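PDB 6F72: VAO-type flavoprotein oxidase VAO615, which probably acts as an oxidoreductase that carries bicovalently bound FAD and, once reduced, reacts rapidly with molecular oxygen, its substrate still being unidentified. Local coordinates for residues L252-V257 with A287-M292. Sequence-based numbering, arbitrary orientation.
Sequences LEWEVV and AVVLSM. With FAD (flavin-adenine dinucleotide), chain E.
W254 and M292 meet on one face of an antiparallel strand pair, where the six-membered part of the indole presses on the methionine chain, CZ3 of W254 lying 3.6 Å from CB of M292. The methionine chain lies alongside the indole in the same direction, and SD of M292 stands oblique to the ring in a Met-aromatic contact. V289 closes the ring's edge, its CG1 near the indole plane and 3.7 Å from CE3 of W254, while its CG2 reaches V256 CG1. This face is buried and tightly packed. On the E255 face V257, V288 and S291 are buried too; the looser, solvent side is at the partly exposed E253 and E255. In E255, chi1 of 179° sets CG anti to the backbone N, and the extended chain beyond it carries the carboxylate to S291, whose OG donates to the anti lone pair of OE1 of E255 at 2.7 Å, while OE2 is hydrogen-bonded to NE2 of H263. An alanine at E255 would probably leave the hydroxyl of S291 without this acceptor and H263 without its carboxylate partner. A classic beta bulge sets L290 and S291 opposite E255, whose O takes a firm bond from N of L290 (2.8 Å) and a weak one from N of S291. Beyond the bulge, V257 and V288 form a regular hydrogen-bonded pair. The outward edge of V289 serves the cofactor: its N donates to N1A of FAD (2.8 Å) and its O accepts from N6A of FAD (2.7 Å), so two backbone hydrogen bonds from one residue pair with the adenine edge in this PCMH-type FAD-binding domain. Helices 272-278 and 227-233 pack on the W254 face and helix 133-146 against V257 and L290, while strand 263-266 continues the sheet beside 252-257.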
# COMPACT_ATOMS: atom_id res chain seq x y z
N LEU A 252 6.87 -9.50 14.52
CA LEU A 252 7.07 -10.46 15.59
C LEU A 252 5.76 -11.17 15.95
O LEU A 252 5.74 -12.38 16.13
CB LEU A 252 7.70 -9.79 16.82
CG LEU A 252 9.01 -9.03 16.61
CD1 LEU A 252 9.32 -8.21 17.85
CD2 LEU A 252 10.17 -9.99 16.31
N GLU A 253 4.68 -10.39 16.06
CA GLU A 253 3.38 -10.87 16.52
C GLU A 253 2.29 -10.14 15.79
O GLU A 253 2.47 -8.98 15.44
CB GLU A 253 3.20 -10.59 18.01
CG GLU A 253 4.14 -11.40 18.87
CD GLU A 253 3.96 -11.17 20.36
OE1 GLU A 253 2.79 -11.11 20.81
OE2 GLU A 253 4.98 -11.07 21.06
N TRP A 254 1.18 -10.85 15.56
CA TRP A 254 -0.09 -10.27 15.10
C TRP A 254 -1.11 -10.57 16.18
O TRP A 254 -1.25 -11.72 16.60
CB TRP A 254 -0.59 -10.93 13.81
CG TRP A 254 0.26 -10.68 12.59
CD1 TRP A 254 1.10 -11.58 11.97
CD2 TRP A 254 0.33 -9.47 11.84
NE1 TRP A 254 1.70 -10.98 10.88
CE2 TRP A 254 1.24 -9.69 10.78
CE3 TRP A 254 -0.28 -8.20 11.96
CZ2 TRP A 254 1.56 -8.70 9.84
CZ3 TRP A 254 0.04 -7.21 11.04
CH2 TRP A 254 0.94 -7.47 9.99
N GLU A 255 -1.82 -9.53 16.61
CA GLU A 255 -2.99 -9.69 17.45
C GLU A 255 -4.22 -9.51 16.56
O GLU A 255 -4.31 -8.54 15.83
CB GLU A 255 -2.96 -8.68 18.59
CG GLU A 255 -4.16 -8.76 19.53
CD GLU A 255 -4.35 -7.50 20.35
OE1 GLU A 255 -3.53 -6.56 20.23
OE2 GLU A 255 -5.33 -7.46 21.13
N VAL A 256 -5.12 -10.49 16.62
CA VAL A 256 -6.21 -10.62 15.67
C VAL A 256 -7.53 -11.06 16.31
O VAL A 256 -7.54 -11.57 17.42
CB VAL A 256 -5.89 -11.63 14.51
CG1 VAL A 256 -4.53 -11.38 13.88
CG2 VAL A 256 -6.04 -13.09 14.94
N VAL A 257 -8.61 -10.81 15.57
CA VAL A 257 -9.89 -11.49 15.75
C VAL A 257 -10.17 -12.27 14.46
O VAL A 257 -10.15 -11.72 13.35
CB VAL A 257 -11.06 -10.52 16.04
CG1 VAL A 257 -12.35 -11.29 16.27
CG2 VAL A 257 -10.76 -9.65 17.25
N ALA A 287 -7.89 -12.60 8.74
CA ALA A 287 -8.35 -12.21 10.08
C ALA A 287 -8.37 -10.69 10.20
O ALA A 287 -7.76 -9.98 9.38
CB ALA A 287 -7.44 -12.81 11.16
N VAL A 288 -9.05 -10.18 11.23
CA VAL A 288 -9.05 -8.76 11.52
C VAL A 288 -7.89 -8.49 12.48
O VAL A 288 -7.87 -9.03 13.60
CB VAL A 288 -10.39 -8.29 12.13
CG1 VAL A 288 -10.43 -6.78 12.29
CG2 VAL A 288 -11.56 -8.74 11.26
N VAL A 289 -6.96 -7.65 12.06
CA VAL A 289 -5.77 -7.35 12.87
C VAL A 289 -6.06 -6.16 13.78
O VAL A 289 -6.51 -5.11 13.30
CB VAL A 289 -4.54 -7.05 11.98
CG1 VAL A 289 -3.43 -6.34 12.76
CG2 VAL A 289 -4.02 -8.34 11.31
N LEU A 290 -5.79 -6.34 15.07
CA LEU A 290 -5.93 -5.28 16.08
C LEU A 290 -4.62 -4.57 16.38
O LEU A 290 -4.61 -3.39 16.72
CB LEU A 290 -6.53 -5.84 17.36
CG LEU A 290 -7.93 -6.48 17.30
CD1 LEU A 290 -8.17 -7.23 18.61
CD2 LEU A 290 -9.02 -5.45 17.08
N SER A 291 -3.52 -5.30 16.27
CA SER A 291 -2.19 -4.72 16.43
C SER A 291 -1.17 -5.66 15.83
O SER A 291 -1.48 -6.84 15.57
CB SER A 291 -1.87 -4.48 17.92
OG SER A 291 -1.52 -5.68 18.59
N MET A 292 0.03 -5.13 15.62
CA MET A 292 1.22 -5.93 15.33
C MET A 292 2.33 -5.53 16.29
O MET A 292 2.37 -4.41 16.78
CB MET A 292 1.66 -5.77 13.86
CG MET A 292 2.38 -4.47 13.53
SD MET A 292 3.02 -4.48 11.84
CE MET A 292 4.13 -3.07 11.91
PA FAD E . -6.44 0.15 3.47
O1A FAD E . -7.04 0.42 2.11
O2A FAD E . -7.21 0.67 4.65
O5B FAD E . -6.21 -1.44 3.61
C5B FAD E . -5.68 -2.22 2.55
C4B FAD E . -6.12 -3.68 2.66
O4B FAD E . -5.73 -4.20 3.93
C3B FAD E . -7.62 -3.90 2.56
O3B FAD E . -7.81 -5.14 1.88
C2B FAD E . -8.08 -4.03 4.00
O2B FAD E . -9.24 -4.88 4.11
C1B FAD E . -6.87 -4.65 4.67
N9A FAD E . -6.67 -4.25 6.09
C8A FAD E . -6.16 -3.07 6.50
N7A FAD E . -6.07 -3.03 7.85
C5A FAD E . -6.52 -4.21 8.31
C6A FAD E . -6.69 -4.83 9.65
N6A FAD E . -6.36 -4.13 10.76
N1A FAD E . -7.20 -6.08 9.71
C2A FAD E . -7.54 -6.78 8.60
N3A FAD E . -7.40 -6.28 7.35
C4A FAD E . -6.90 -5.02 7.15
N1 FAD E . 3.36 0.43 -0.45
C2 FAD E . 4.68 0.14 -0.33
O2 FAD E . 5.04 -1.05 -0.21
N3 FAD E . 5.63 1.11 -0.34
C4 FAD E . 5.34 2.42 -0.48
O4 FAD E . 6.25 3.28 -0.48
C4X FAD E . 3.92 2.81 -0.60
N5 FAD E . 3.55 4.10 -0.73
C5X FAD E . 2.24 4.45 -0.84
C6 FAD E . 1.87 5.81 -0.97
C7 FAD E . 0.50 6.15 -1.09
C7M FAD E . 0.13 7.61 -1.23
C8 FAD E . -0.56 5.07 -1.06
C8M FAD E . -2.05 5.34 -1.08
C9 FAD E . -0.17 3.74 -0.93
C9A FAD E . 1.18 3.39 -0.83
N10 FAD E . 1.55 2.03 -0.67
C10 FAD E . 2.92 1.71 -0.58
C1' FAD E . 0.53 0.98 -0.71
C2' FAD E . 0.15 0.31 0.58
O2' FAD E . 1.21 -0.57 0.94
C3' FAD E . -1.12 -0.47 0.25
O3' FAD E . -2.08 0.36 -0.44
C4' FAD E . -1.74 -1.07 1.50
O4' FAD E . -2.78 -1.98 1.14
C5' FAD E . -2.25 0.02 2.45
O5' FAD E . -2.92 -0.54 3.57
P FAD E . -3.80 0.41 4.52
O1P FAD E . -2.99 1.63 4.87
O2P FAD E . -4.37 -0.50 5.58
O3P FAD E . -4.99 0.85 3.52